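Long-range contacts in hydrazine synthase subunit alpha (Candidatus Kuenenia stuttgartiensis, PDB 5C2V), which condenses hydroxylamine with ammonia to hydrazine, the second half-reaction of a complex that makes hydrazine from nitric oxide and ammonium: residues N181-N186 and L225-D230; G114-T119 and H213-I218; W428-C433 and Y588-A593; E161-I166 and L190-G195; S30-T35 and F62-K67. One frame throughout, in Å; residues are numbered along the deposited sequence.

Interaction 1 of 5, residues N181-N186 and L225-D230; sequences NPYAYN and LSSNFD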
# COMPACT_ATOMS: atom_id res chain seq x y z
N ASN D 181 -13.75 18.94 7.11
CA ASN D 181 -13.36 20.30 6.74
C ASN D 181 -14.61 21.16 6.62
O ASN D 181 -15.66 20.66 6.24
CB ASN D 181 -12.56 20.31 5.44
CG ASN D 181 -11.23 19.59 5.56
OD1 ASN D 181 -10.94 18.68 4.79
ND2 ASN D 181 -10.42 20.01 6.52
N PRO D 182 -14.50 22.46 6.93
CA PRO D 182 -15.74 23.25 6.88
C PRO D 182 -16.08 23.74 5.47
O PRO D 182 -16.39 24.91 5.29
CB PRO D 182 -15.42 24.42 7.80
CG PRO D 182 -13.95 24.63 7.62
CD PRO D 182 -13.36 23.25 7.42
N TYR D 183 -16.00 22.84 4.49
CA TYR D 183 -16.48 23.12 3.15
C TYR D 183 -16.79 21.82 2.41
O TYR D 183 -16.12 20.82 2.60
CB TYR D 183 -15.43 23.93 2.37
CG TYR D 183 -14.03 23.37 2.44
CD1 TYR D 183 -13.58 22.46 1.49
CD2 TYR D 183 -13.16 23.74 3.45
CE1 TYR D 183 -12.30 21.94 1.55
CE2 TYR D 183 -11.87 23.23 3.52
CZ TYR D 183 -11.45 22.33 2.57
OH TYR D 183 -10.17 21.82 2.63
N ALA D 184 -17.82 21.84 1.56
CA ALA D 184 -17.97 20.77 0.57
C ALA D 184 -18.31 21.37 -0.79
O ALA D 184 -19.41 21.88 -1.00
CB ALA D 184 -19.05 19.79 1.01
N TYR D 185 -17.37 21.28 -1.72
CA TYR D 185 -17.55 21.83 -3.06
C TYR D 185 -18.26 20.90 -4.03
O TYR D 185 -18.23 19.68 -3.88
CB TYR D 185 -16.20 22.26 -3.64
CG TYR D 185 -15.71 23.57 -3.07
CD1 TYR D 185 -14.98 23.61 -1.89
CD2 TYR D 185 -16.01 24.77 -3.70
CE1 TYR D 185 -14.55 24.81 -1.36
CE2 TYR D 185 -15.58 25.97 -3.18
CZ TYR D 185 -14.85 25.99 -2.01
OH TYR D 185 -14.41 27.18 -1.48
N ASN D 186 -18.90 21.50 -5.03
CA ASN D 186 -19.50 20.76 -6.13
C ASN D 186 -19.48 21.62 -7.40
O ASN D 186 -19.04 22.76 -7.37
CB ASN D 186 -20.92 20.33 -5.79
CG ASN D 186 -20.97 19.00 -5.06
OD1 ASN D 186 -20.32 18.04 -5.48
ND2 ASN D 186 -21.75 18.93 -3.99
N LEU D 225 -20.31 14.17 -1.97
CA LEU D 225 -20.26 14.60 -0.57
C LEU D 225 -18.91 15.21 -0.20
O LEU D 225 -18.78 15.86 0.84
CB LEU D 225 -20.58 13.43 0.36
CG LEU D 225 -22.07 13.14 0.57
CD1 LEU D 225 -22.26 11.97 1.53
CD2 LEU D 225 -22.77 14.38 1.09
N SER D 226 -17.91 15.00 -1.04
CA SER D 226 -16.64 15.69 -0.90
C SER D 226 -16.46 16.64 -2.07
O SER D 226 -17.31 16.71 -2.96
CB SER D 226 -15.48 14.70 -0.81
OG SER D 226 -15.43 14.08 0.47
N SER D 227 -15.35 17.37 -2.07
CA SER D 227 -15.18 18.48 -3.00
C SER D 227 -14.89 18.07 -4.44
O SER D 227 -13.96 17.30 -4.71
CB SER D 227 -14.07 19.40 -2.50
OG SER D 227 -14.42 20.01 -1.27
N ASN D 228 -15.70 18.59 -5.36
CA ASN D 228 -15.39 18.55 -6.79
C ASN D 228 -14.92 19.93 -7.22
O ASN D 228 -15.57 20.93 -6.91
CB ASN D 228 -16.60 18.11 -7.61
CG ASN D 228 -16.88 16.63 -7.49
OD1 ASN D 228 -15.98 15.84 -7.23
ND2 ASN D 228 -18.13 16.25 -7.70
N PHE D 229 -13.80 20.00 -7.93
CA PHE D 229 -13.20 21.30 -8.22
C PHE D 229 -12.36 21.33 -9.49
O PHE D 229 -12.16 20.31 -10.15
CB PHE D 229 -12.35 21.75 -7.04
CG PHE D 229 -11.25 20.78 -6.67
CD1 PHE D 229 -11.50 19.71 -5.84
CD2 PHE D 229 -9.96 20.96 -7.16
CE1 PHE D 229 -10.50 18.82 -5.50
CE2 PHE D 229 -8.95 20.07 -6.83
CZ PHE D 229 -9.22 19.00 -5.99
N ASP D 230 -11.85 22.52 -9.80
CA ASP D 230 -11.02 22.78 -10.98
C ASP D 230 -11.60 22.22 -12.28
O ASP D 230 -11.01 21.33 -12.89
CB ASP D 230 -9.62 22.22 -10.76
CG ASP D 230 -8.85 22.97 -9.68
OD1 ASP D 230 -9.48 23.77 -8.95
OD2 ASP D 230 -7.63 22.76 -9.56

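Interaction 2 of 5, residues G114-T119 and H213-I218; sequences GLRQMT and HLNTTI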
# COMPACT_ATOMS: atom_id res chain seq x y z
N GLY D 114 -16.86 47.09 -17.97
CA GLY D 114 -17.92 46.10 -18.05
C GLY D 114 -17.94 45.07 -16.94
O GLY D 114 -17.90 43.87 -17.20
N LEU D 115 -18.00 45.53 -15.69
CA LEU D 115 -18.01 44.63 -14.54
C LEU D 115 -19.43 44.15 -14.22
O LEU D 115 -20.32 44.95 -13.97
CB LEU D 115 -17.39 45.33 -13.32
CG LEU D 115 -17.05 44.52 -12.07
CD1 LEU D 115 -18.23 44.45 -11.10
CD2 LEU D 115 -16.58 43.12 -12.44
N ARG D 116 -19.62 42.83 -14.23
CA ARG D 116 -20.93 42.23 -13.97
C ARG D 116 -20.84 41.11 -12.93
O ARG D 116 -19.88 40.34 -12.92
CB ARG D 116 -21.54 41.70 -15.27
CG ARG D 116 -22.94 41.12 -15.11
CD ARG D 116 -23.39 40.38 -16.36
NE ARG D 116 -24.66 39.70 -16.15
CZ ARG D 116 -25.20 38.83 -17.00
NH1 ARG D 116 -24.57 38.53 -18.13
NH2 ARG D 116 -26.36 38.25 -16.71
N GLN D 117 -21.85 41.02 -12.07
CA GLN D 117 -21.88 40.02 -11.00
C GLN D 117 -22.70 38.79 -11.38
O GLN D 117 -23.91 38.88 -11.57
CB GLN D 117 -22.43 40.63 -9.72
CG GLN D 117 -22.42 39.69 -8.53
CD GLN D 117 -23.02 40.31 -7.28
OE1 GLN D 117 -23.23 41.52 -7.22
NE2 GLN D 117 -23.29 39.48 -6.28
N MET D 118 -22.03 37.64 -11.48
CA MET D 118 -22.68 36.40 -11.89
C MET D 118 -23.41 35.64 -10.77
O MET D 118 -24.51 35.14 -10.99
CB MET D 118 -21.65 35.48 -12.54
CG MET D 118 -20.93 36.13 -13.70
SD MET D 118 -22.10 37.01 -14.75
CE MET D 118 -22.91 35.64 -15.57
N THR D 119 -22.81 35.56 -9.59
CA THR D 119 -23.36 34.73 -8.52
C THR D 119 -23.63 35.48 -7.22
O THR D 119 -22.77 36.20 -6.72
CB THR D 119 -22.42 33.54 -8.20
OG1 THR D 119 -21.09 34.02 -7.97
CG2 THR D 119 -22.41 32.55 -9.34
N HIS D 213 -31.84 39.59 -9.88
CA HIS D 213 -31.22 40.91 -9.91
C HIS D 213 -29.92 40.90 -10.71
O HIS D 213 -29.49 41.94 -11.20
CB HIS D 213 -30.97 41.42 -8.48
CG HIS D 213 -30.32 40.41 -7.58
ND1 HIS D 213 -31.02 39.39 -6.98
CD2 HIS D 213 -29.04 40.29 -7.17
CE1 HIS D 213 -30.19 38.67 -6.24
NE2 HIS D 213 -28.98 39.20 -6.34
N LEU D 214 -29.30 39.73 -10.83
CA LEU D 214 -28.10 39.58 -11.65
C LEU D 214 -28.41 39.02 -13.04
O LEU D 214 -27.51 38.90 -13.87
CB LEU D 214 -27.09 38.68 -10.94
CG LEU D 214 -26.71 39.14 -9.53
CD1 LEU D 214 -25.75 38.16 -8.89
CD2 LEU D 214 -26.13 40.54 -9.56
N ASN D 215 -29.68 38.70 -13.27
CA ASN D 215 -30.12 38.07 -14.52
C ASN D 215 -29.34 36.79 -14.82
O ASN D 215 -28.87 36.59 -15.94
CB ASN D 215 -30.01 39.05 -15.69
CG ASN D 215 -30.78 38.59 -16.92
OD1 ASN D 215 -31.88 38.04 -16.81
ND2 ASN D 215 -30.20 38.80 -18.10
N THR D 216 -29.18 35.94 -13.81
CA THR D 216 -28.45 34.68 -13.97
C THR D 216 -29.19 33.54 -13.28
O THR D 216 -30.04 33.77 -12.42
CB THR D 216 -27.02 34.77 -13.41
OG1 THR D 216 -27.07 35.13 -12.02
CG2 THR D 216 -26.20 35.81 -14.17
N THR D 217 -28.86 32.30 -13.65
CA THR D 217 -29.48 31.15 -12.99
C THR D 217 -28.46 30.03 -12.77
O THR D 217 -27.62 29.78 -13.63
CB THR D 217 -30.67 30.60 -13.80
OG1 THR D 217 -31.57 31.67 -14.11
CG2 THR D 217 -31.42 29.53 -13.02
N ILE D 218 -28.53 29.35 -11.63
CA ILE D 218 -27.59 28.27 -11.36
C ILE D 218 -28.27 26.92 -11.10
O ILE D 218 -29.35 26.86 -10.51
CB ILE D 218 -26.67 28.59 -10.15
CG1 ILE D 218 -27.51 28.94 -8.92
CG2 ILE D 218 -25.72 29.72 -10.49
CD1 ILE D 218 -26.68 29.20 -7.68

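Interaction 3 of 5, residues W428-C433 and Y588-A593; sequences WGTWIC and YDSPFA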
# COMPACT_ATOMS: atom_id res chain seq x y z
N TRP D 428 -36.92 12.06 -9.59
CA TRP D 428 -36.41 10.69 -9.62
C TRP D 428 -35.81 10.29 -10.96
O TRP D 428 -36.01 10.96 -11.98
CB TRP D 428 -37.52 9.72 -9.21
CG TRP D 428 -38.75 9.77 -10.07
CD1 TRP D 428 -39.75 10.69 -10.00
CD2 TRP D 428 -39.11 8.84 -11.10
NE1 TRP D 428 -40.72 10.40 -10.94
CE2 TRP D 428 -40.35 9.27 -11.62
CE3 TRP D 428 -38.51 7.70 -11.63
CZ2 TRP D 428 -41.00 8.60 -12.66
CZ3 TRP D 428 -39.16 7.03 -12.66
CH2 TRP D 428 -40.39 7.48 -13.16
N GLY D 429 -35.08 9.18 -10.96
CA GLY D 429 -34.38 8.69 -12.13
C GLY D 429 -34.14 7.20 -12.01
O GLY D 429 -34.67 6.56 -11.11
N THR D 430 -33.36 6.62 -12.93
CA THR D 430 -33.16 5.17 -12.93
C THR D 430 -31.70 4.74 -13.09
O THR D 430 -30.85 5.50 -13.54
CB THR D 430 -33.98 4.50 -14.06
OG1 THR D 430 -33.64 5.10 -15.32
CG2 THR D 430 -35.47 4.66 -13.81
N TRP D 431 -31.42 3.49 -12.72
CA TRP D 431 -30.12 2.91 -13.06
C TRP D 431 -30.21 1.40 -13.24
O TRP D 431 -31.07 0.74 -12.64
CB TRP D 431 -29.06 3.28 -12.02
CG TRP D 431 -29.24 2.65 -10.67
CD1 TRP D 431 -29.84 3.21 -9.58
CD2 TRP D 431 -28.79 1.36 -10.25
NE1 TRP D 431 -29.80 2.34 -8.52
CE2 TRP D 431 -29.16 1.19 -8.90
CE3 TRP D 431 -28.11 0.31 -10.89
CZ2 TRP D 431 -28.88 0.04 -8.18
CZ3 TRP D 431 -27.83 -0.84 -10.18
CH2 TRP D 431 -28.21 -0.97 -8.84
N ILE D 432 -29.33 0.87 -14.08
CA ILE D 432 -29.34 -0.54 -14.43
C ILE D 432 -27.93 -1.11 -14.61
O ILE D 432 -27.06 -0.50 -15.26
CB ILE D 432 -30.16 -0.78 -15.72
CG1 ILE D 432 -30.02 -2.22 -16.21
CG2 ILE D 432 -29.75 0.20 -16.81
CD1 ILE D 432 -30.84 -2.54 -17.44
N CYS D 433 -27.71 -2.27 -14.00
CA CYS D 433 -26.48 -3.03 -14.18
C CYS D 433 -26.80 -4.34 -14.88
O CYS D 433 -27.70 -5.07 -14.47
CB CYS D 433 -25.81 -3.29 -12.83
SG CYS D 433 -24.22 -4.15 -12.95
N TYR D 588 -40.83 5.83 -17.03
CA TYR D 588 -40.12 4.60 -16.70
C TYR D 588 -41.06 3.59 -16.06
O TYR D 588 -41.86 3.93 -15.19
CB TYR D 588 -38.95 4.87 -15.76
CG TYR D 588 -37.77 5.55 -16.41
CD1 TYR D 588 -37.01 4.90 -17.38
CD2 TYR D 588 -37.40 6.84 -16.05
CE1 TYR D 588 -35.92 5.52 -17.97
CE2 TYR D 588 -36.32 7.46 -16.63
CZ TYR D 588 -35.59 6.80 -17.59
OH TYR D 588 -34.51 7.42 -18.18
N ASP D 589 -40.97 2.34 -16.50
CA ASP D 589 -41.76 1.26 -15.92
C ASP D 589 -40.99 0.43 -14.89
O ASP D 589 -41.50 -0.57 -14.39
CB ASP D 589 -42.30 0.35 -17.02
CG ASP D 589 -43.23 1.08 -17.97
OD1 ASP D 589 -44.36 1.41 -17.56
OD2 ASP D 589 -42.82 1.33 -19.12
N SER D 590 -39.75 0.83 -14.60
CA SER D 590 -38.94 0.11 -13.62
C SER D 590 -39.43 0.35 -12.20
O SER D 590 -39.85 1.46 -11.86
CB SER D 590 -37.47 0.51 -13.75
OG SER D 590 -37.30 1.91 -13.59
N PRO D 591 -39.37 -0.69 -11.35
CA PRO D 591 -39.82 -0.60 -9.95
C PRO D 591 -38.96 0.33 -9.10
O PRO D 591 -37.75 0.42 -9.31
CB PRO D 591 -39.71 -2.04 -9.45
CG PRO D 591 -39.67 -2.89 -10.68
CD PRO D 591 -38.97 -2.06 -11.71
N PHE D 592 -39.59 1.02 -8.15
CA PHE D 592 -38.87 1.86 -7.20
C PHE D 592 -38.26 1.02 -6.09
O PHE D 592 -38.72 -0.09 -5.81
CB PHE D 592 -39.80 2.92 -6.62
CG PHE D 592 -40.18 4.00 -7.59
CD1 PHE D 592 -41.29 3.85 -8.41
CD2 PHE D 592 -39.42 5.15 -7.70
CE1 PHE D 592 -41.63 4.84 -9.31
CE2 PHE D 592 -39.76 6.14 -8.60
CZ PHE D 592 -40.87 5.98 -9.41
N ALA D 593 -37.21 1.55 -5.46
CA ALA D 593 -36.51 0.84 -4.39
C ALA D 593 -37.45 0.51 -3.23
O ALA D 593 -38.10 1.39 -2.68
CB ALA D 593 -35.33 1.66 -3.90

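Interaction 4 of 5, residues E161-I166 and L190-G195; sequences EKTGMI and LDTQGG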
# COMPACT_ATOMS: atom_id res chain seq x y z
N GLU D 161 -29.51 36.34 -26.80
CA GLU D 161 -28.10 36.49 -27.14
C GLU D 161 -27.35 35.18 -26.89
O GLU D 161 -27.48 34.59 -25.82
CB GLU D 161 -27.46 37.62 -26.33
CG GLU D 161 -27.32 38.93 -27.08
CD GLU D 161 -26.25 38.88 -28.15
OE1 GLU D 161 -25.19 38.26 -27.90
OE2 GLU D 161 -26.45 39.46 -29.23
N LYS D 162 -26.57 34.74 -27.86
CA LYS D 162 -25.79 33.53 -27.67
C LYS D 162 -24.43 33.91 -27.12
O LYS D 162 -23.59 34.47 -27.82
CB LYS D 162 -25.65 32.74 -28.98
CG LYS D 162 -26.96 32.41 -29.66
CD LYS D 162 -26.71 31.68 -30.97
CE LYS D 162 -25.94 32.55 -31.95
NZ LYS D 162 -25.29 31.76 -33.02
N THR D 163 -24.23 33.59 -25.85
CA THR D 163 -23.01 33.91 -25.14
C THR D 163 -22.38 32.62 -24.67
O THR D 163 -21.28 32.25 -25.08
CB THR D 163 -23.26 34.85 -23.94
OG1 THR D 163 -24.36 34.34 -23.17
CG2 THR D 163 -23.61 36.24 -24.43
N GLY D 164 -23.11 31.92 -23.80
CA GLY D 164 -22.68 30.62 -23.33
C GLY D 164 -23.17 30.32 -21.93
O GLY D 164 -24.07 30.97 -21.41
N MET D 165 -22.55 29.31 -21.33
CA MET D 165 -22.83 28.91 -19.97
C MET D 165 -21.56 29.04 -19.15
O MET D 165 -20.46 29.09 -19.72
CB MET D 165 -23.35 27.47 -19.93
CG MET D 165 -24.59 27.22 -20.77
SD MET D 165 -26.09 27.85 -20.01
CE MET D 165 -26.17 26.82 -18.55
N ILE D 166 -21.69 29.12 -17.84
CA ILE D 166 -20.51 29.18 -16.98
C ILE D 166 -20.50 28.01 -15.99
O ILE D 166 -21.37 27.90 -15.13
CB ILE D 166 -20.44 30.50 -16.20
CG1 ILE D 166 -20.17 31.66 -17.16
CG2 ILE D 166 -19.34 30.43 -15.15
CD1 ILE D 166 -19.96 32.99 -16.46
N LEU D 190 -24.23 27.48 -15.05
CA LEU D 190 -24.82 28.80 -14.88
C LEU D 190 -25.28 29.39 -16.21
O LEU D 190 -24.47 29.60 -17.12
CB LEU D 190 -23.83 29.73 -14.19
CG LEU D 190 -24.20 31.20 -13.93
CD1 LEU D 190 -23.57 31.67 -12.64
CD2 LEU D 190 -23.75 32.09 -15.08
N ASP D 191 -26.57 29.67 -16.31
CA ASP D 191 -27.12 30.39 -17.45
C ASP D 191 -26.93 31.89 -17.23
O ASP D 191 -27.40 32.45 -16.23
CB ASP D 191 -28.60 30.06 -17.65
CG ASP D 191 -29.10 30.43 -19.04
OD1 ASP D 191 -28.68 31.48 -19.57
OD2 ASP D 191 -29.90 29.66 -19.61
N THR D 192 -26.22 32.51 -18.17
CA THR D 192 -25.85 33.91 -18.08
C THR D 192 -26.96 34.85 -18.55
O THR D 192 -26.94 36.04 -18.25
CB THR D 192 -24.59 34.20 -18.92
OG1 THR D 192 -24.88 33.99 -20.31
CG2 THR D 192 -23.44 33.29 -18.51
N GLN D 193 -27.92 34.31 -19.28
CA GLN D 193 -28.99 35.14 -19.84
C GLN D 193 -30.25 35.15 -18.99
O GLN D 193 -31.23 35.81 -19.33
CB GLN D 193 -29.32 34.68 -21.27
CG GLN D 193 -28.23 35.01 -22.28
CD GLN D 193 -27.88 36.49 -22.29
OE1 GLN D 193 -28.70 37.35 -21.95
NE2 GLN D 193 -26.65 36.80 -22.69
N GLY D 194 -30.21 34.45 -17.85
CA GLY D 194 -31.34 34.42 -16.94
C GLY D 194 -32.22 33.21 -17.13
O GLY D 194 -33.38 33.20 -16.73
N GLY D 195 -31.66 32.18 -17.76
CA GLY D 195 -32.40 30.96 -18.03
C GLY D 195 -32.84 30.88 -19.48
O GLY D 195 -33.42 29.89 -19.90

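Interaction 5 of 5, residues S30-T35 and F62-K67; sequences SQILFT and FDLNTK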
# COMPACT_ATOMS: atom_id res chain seq x y z
N SER D 30 0.33 38.47 -27.37
CA SER D 30 1.11 39.61 -26.89
C SER D 30 0.85 39.98 -25.42
O SER D 30 1.55 40.83 -24.87
CB SER D 30 0.84 40.83 -27.77
OG SER D 30 -0.52 41.23 -27.69
N GLN D 31 -0.12 39.33 -24.79
CA GLN D 31 -0.54 39.72 -23.44
C GLN D 31 -1.04 38.54 -22.62
O GLN D 31 -1.59 37.59 -23.16
CB GLN D 31 -1.63 40.80 -23.50
CG GLN D 31 -1.14 42.18 -23.95
CD GLN D 31 -2.22 43.24 -23.87
OE1 GLN D 31 -3.37 42.96 -23.51
NE2 GLN D 31 -1.87 44.48 -24.22
N ILE D 32 -0.84 38.60 -21.30
CA ILE D 32 -1.28 37.52 -20.42
C ILE D 32 -1.97 38.05 -19.15
O ILE D 32 -1.63 39.12 -18.66
CB ILE D 32 -0.11 36.61 -20.00
CG1 ILE D 32 0.93 37.39 -19.19
CG2 ILE D 32 0.54 35.95 -21.21
CD1 ILE D 32 2.07 36.54 -18.67
N LEU D 33 -2.92 37.28 -18.64
CA LEU D 33 -3.58 37.59 -17.38
C LEU D 33 -3.10 36.63 -16.30
O LEU D 33 -2.96 35.43 -16.56
CB LEU D 33 -5.10 37.50 -17.51
CG LEU D 33 -5.84 38.56 -18.32
CD1 LEU D 33 -7.26 38.10 -18.60
CD2 LEU D 33 -5.85 39.88 -17.58
N PHE D 34 -2.84 37.13 -15.10
CA PHE D 34 -2.48 36.23 -14.00
C PHE D 34 -2.78 36.80 -12.62
O PHE D 34 -2.99 38.00 -12.45
CB PHE D 34 -1.00 35.84 -14.09
CG PHE D 34 -0.04 36.99 -13.97
CD1 PHE D 34 0.48 37.36 -12.74
CD2 PHE D 34 0.36 37.69 -15.09
CE1 PHE D 34 1.36 38.41 -12.63
CE2 PHE D 34 1.25 38.75 -14.99
CZ PHE D 34 1.75 39.11 -13.75
N THR D 35 -2.82 35.91 -11.64
CA THR D 35 -3.14 36.26 -10.26
C THR D 35 -1.89 36.49 -9.42
O THR D 35 -0.95 35.69 -9.45
CB THR D 35 -4.00 35.17 -9.60
OG1 THR D 35 -5.16 34.90 -10.40
CG2 THR D 35 -4.44 35.59 -8.20
N PHE D 62 -0.61 41.78 -18.17
CA PHE D 62 0.79 42.07 -18.45
C PHE D 62 1.11 41.92 -19.94
O PHE D 62 0.77 40.90 -20.55
CB PHE D 62 1.70 41.16 -17.62
CG PHE D 62 3.16 41.28 -17.95
CD1 PHE D 62 3.91 42.34 -17.48
CD2 PHE D 62 3.78 40.31 -18.73
CE1 PHE D 62 5.26 42.44 -17.79
CE2 PHE D 62 5.12 40.41 -19.04
CZ PHE D 62 5.86 41.48 -18.57
N ASP D 63 1.76 42.93 -20.50
CA ASP D 63 2.16 42.90 -21.91
C ASP D 63 3.57 42.33 -22.04
O ASP D 63 4.50 42.80 -21.39
CB ASP D 63 2.08 44.31 -22.51
CG ASP D 63 2.35 44.31 -24.00
OD1 ASP D 63 3.53 44.41 -24.40
OD2 ASP D 63 1.38 44.23 -24.78
N LEU D 64 3.72 41.33 -22.90
CA LEU D 64 4.98 40.61 -23.04
C LEU D 64 6.04 41.41 -23.79
O LEU D 64 7.21 41.04 -23.81
CB LEU D 64 4.75 39.27 -23.74
CG LEU D 64 3.65 38.39 -23.16
CD1 LEU D 64 3.56 37.07 -23.92
CD2 LEU D 64 3.87 38.14 -21.68
N ASN D 65 5.62 42.51 -24.42
CA ASN D 65 6.52 43.33 -25.21
C ASN D 65 6.87 44.64 -24.51
O ASN D 65 8.03 44.90 -24.19
CB ASN D 65 5.92 43.61 -26.59
CG ASN D 65 5.77 42.35 -27.42
OD1 ASN D 65 6.71 41.91 -28.07
ND2 ASN D 65 4.58 41.76 -27.40
N THR D 66 5.85 45.47 -24.27
CA THR D 66 6.05 46.76 -23.61
C THR D 66 6.38 46.61 -22.12
O THR D 66 6.70 47.60 -21.46
CB THR D 66 4.79 47.65 -23.75
OG1 THR D 66 3.70 47.06 -23.02
CG2 THR D 66 4.41 47.80 -25.21
N LYS D 67 6.29 45.38 -21.62
CA LYS D 67 6.62 45.05 -20.23
C LYS D 67 5.75 45.81 -19.23
O LYS D 67 6.13 45.99 -18.07
CB LYS D 67 8.10 45.33 -19.94
CG LYS D 67 9.07 44.86 -21.02
CD LYS D 67 9.22 43.35 -21.04
CE LYS D 67 10.30 42.94 -22.03
NZ LYS D 67 10.53 41.47 -22.04

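Interaction 1 of 5, residues N181-N186 and L225-D230
Ser227 OG takes the backbone N-H of Tyr185 in a nearly straight hydrogen bond, 3.2 Å from Tyr185 N and with 170° at the hydrogen. The next bond runs the other way, from Asn228 N to Tyr185 O at 3.1 Å; the amide sits above the plane of that carbonyl. Both polar backbone atoms of Tyr185 are therefore held by two successive residues, and a CA-H...O contact from Ser227 CA, 3.4 Å from Tyr185 O, adds to the grip. With OG anti to its own carbonyl carbon (chi1 -65°), Ser227 presents the oxygen to Tyr185 N. The serine oxygen also lies in the plane of two tyrosine rings, at the edge of each, 3.8 Å from Tyr183 CD1 and 3.7 Å from Tyr185 CD1. Farther along, the amides of Asn186 and Asn228 approach with their planes 64° apart, but their polar ends are bound by other residues: Asn186 ND2 reaches Asn224 O, and Asn228 OD1 meets Ser243 OG. Tyr185 OH is bonded to His51, whose ring stacks on Tyr183. This buried contact sets the loop leading into strand 186-191 against the start of strand 228-233, with strand 154-171 beside the tyrosines and strand 239-245 pairing with Ser227 and Phe229.

Interaction 2 of 5, residues G114-T119 and H213-I218
Leu214 and Gln117 cross at a slant, the leucine branches lying against the length of the glutamine chain. Leu214 CD1 is 3.7 Å from Gln117 CG and Leu214 CD2 is 3.7 Å from Gln117 CB, while Leu214 CB comes up against Gln117 O. The glutamine is extended, with CG anti to the backbone N (chi1 -177°), and its NE2 makes a weak bond to Thr119 O within its own segment. Arg116 is stretched out from CG to NE, and its guanidinium presents its edge to Leu214 O: NH2 and this oxygen are 3.1 Å apart, the angle at the hydrogen is 170°, and the acceptor lies in the guanidinium plane. Arg116 NH2 also donates to Thr192 O, so one nitrogen ties two backbone turns together. The oxygen it meets belongs to the turn before strand 216-220, where Asn215 and Thr216 both face Phe211 in a G1 beta bulge; strand 116-117, across the contact, is the last of a four-stranded antiparallel sheet in the propeller-containing N-terminal domain. From within the bulge, Thr216 OG1 donates to Met118 O at 2.8 Å. The Met118 and Thr216 side chains cross at about a right angle, Met118 CE being 3.6 Å from Thr216 CG2. Bent at both chi2 and chi3, the methionine chain carries CE over the centre of one guanidinium face of Arg116, 4.1 Å above its plane.

Interaction 3 of 5, residues W428-C433 and Y588-A593
Trp428 CG, set between its own backbone N and carbonyl carbon (chi1 58°), carries the indole to Phe592, and Thr430 OG1, placed in the same way (chi1 56°), lies over the face of the Tyr588 ring. Phe592 turns its edge to the indole face: the centroids of its ring and the six-membered indole ring are 4.9 Å apart with planes at 60°, and Phe592 CE2 lies 3.6 Å from Trp428 CE3. At the indole edge, Trp428 CZ3 meets Tyr588 CB at 3.8 Å. Thr430 CG2 makes a CH-pi contact over the tyrosine face, 3.7 Å from the Tyr588 ring centroid. The polar ends bind other residues: Thr430 OG1 to Trp580, Tyr588 OH to Tyr551 O and Ser590 OG to Ser520. Trp431 and Ile432, on the same strand, touch the heme c of the middle domain. Aromatic and CH-pi packing thus joins a buried loop to a heme-pocket strand, while the hydroxyls are satisfied by surrounding residues.

Interaction 4 of 5, residues E161-I166 and L190-G195
Thr163 OG1 and Thr192 OG1 stand 2.9 Å apart at the centre of a short polar chain between the two segments. Thr163 OG1 donates to Thr192 OG1, which in turn donates weakly to Gly164 O. Gln193 NE2 completes the chain with a weak bond to Thr163 OG1, 3.4 Å long. Each threonine hydroxyl is consequently both donor and acceptor, and the two side chains cross at a slant. Gln193 CG, anti to its own carbonyl carbon (chi1 -71°), lies 3.6 Å from Glu161 O. This chain sits where the two antiparallel strands part; inside the sheet Ile166 N bonds to Leu190 O at 2.9 Å. The return bond, Leu190 N to Ile166 O, is weak. Strands 154-171 and 186-191 are neighbours in one antiparallel sheet of the N-terminal domain. On one face Ile166 and Leu190 lie side by side and point the same way, with Ile166 CB 3.8 Å from Leu190 CD2; the Thr192 side chain crosses that of Ile166 at about a right angle, Thr192 CG2 against Ile166 CG1. On the other face the bent Met165 chain brings CE to 3.6 Å from Asp191 N. Asp191 OD1 accepts the backbone N-H of Gln193 in an Asx turn, which shapes the exit from the strand, while Asp191 OD2 takes the N-H of Ile198 in helix 196-201.

Interaction 5 of 5, residues S30-T35 and F62-K67
Gln31 reaches across to Asp63 on its strand partner. Its CB lies 3.8 Å from Phe62 O, CG comes within 3.4 Å of Asp63 OD2, and the extended chain ends with NE2 in a weak hydrogen bond to that same oxygen at 3.3 Å. The amide and carboxylate planes are 81° apart. The other carboxylate oxygen, Asp63 OD1, turns to its own segment, accepting Thr66 N nearly head-on at 2.6 Å and Asn65 N from above the carboxylate plane. On the opposite face Ile32 lies alongside Phe62, Ile32 CD1 is 3.9 Å from Leu64 CD2, and the edge of the Phe34 ring brings CE2 to 3.6 Å from Phe62 CB. Backbone bonds pair Ile32 N with Phe62 O and Phe62 N with Ile32 O, and Leu64 N reaches Ser30 O. An Asx turn at Asp63 leads strand 58-63 out. Beyond strand 31-37, strand 381-387 completes this antiparallel four-stranded sheet, consistent with propeller closure by early and late strands sharing one blade.

Overall arrangement
Interactions 2 and 4 form the one directly touching pair: their centres are about 10 Å apart, Thr217 O lies 2.9 Å from Asp191 N, and strands 216-220 and 186-191 are neighbours in the same sheet. Interaction 4 is nested in the loop that interaction 2 closes. Interaction 1 adjoins interaction 4 in sequence at the other end of strand 186-191, with centres about 24 Å apart. Interaction 5 stands on a different sheet, about 28 Å from interaction 2 between centres. Interaction 3 lies about 54 Å from interaction 5 between centres, on the opposite side of the chain's centre, and its strand lines the middle-domain heme pocket; the Thr430 side chain is about 10 Å from a heme c, as is that of Asn228 in interaction 1.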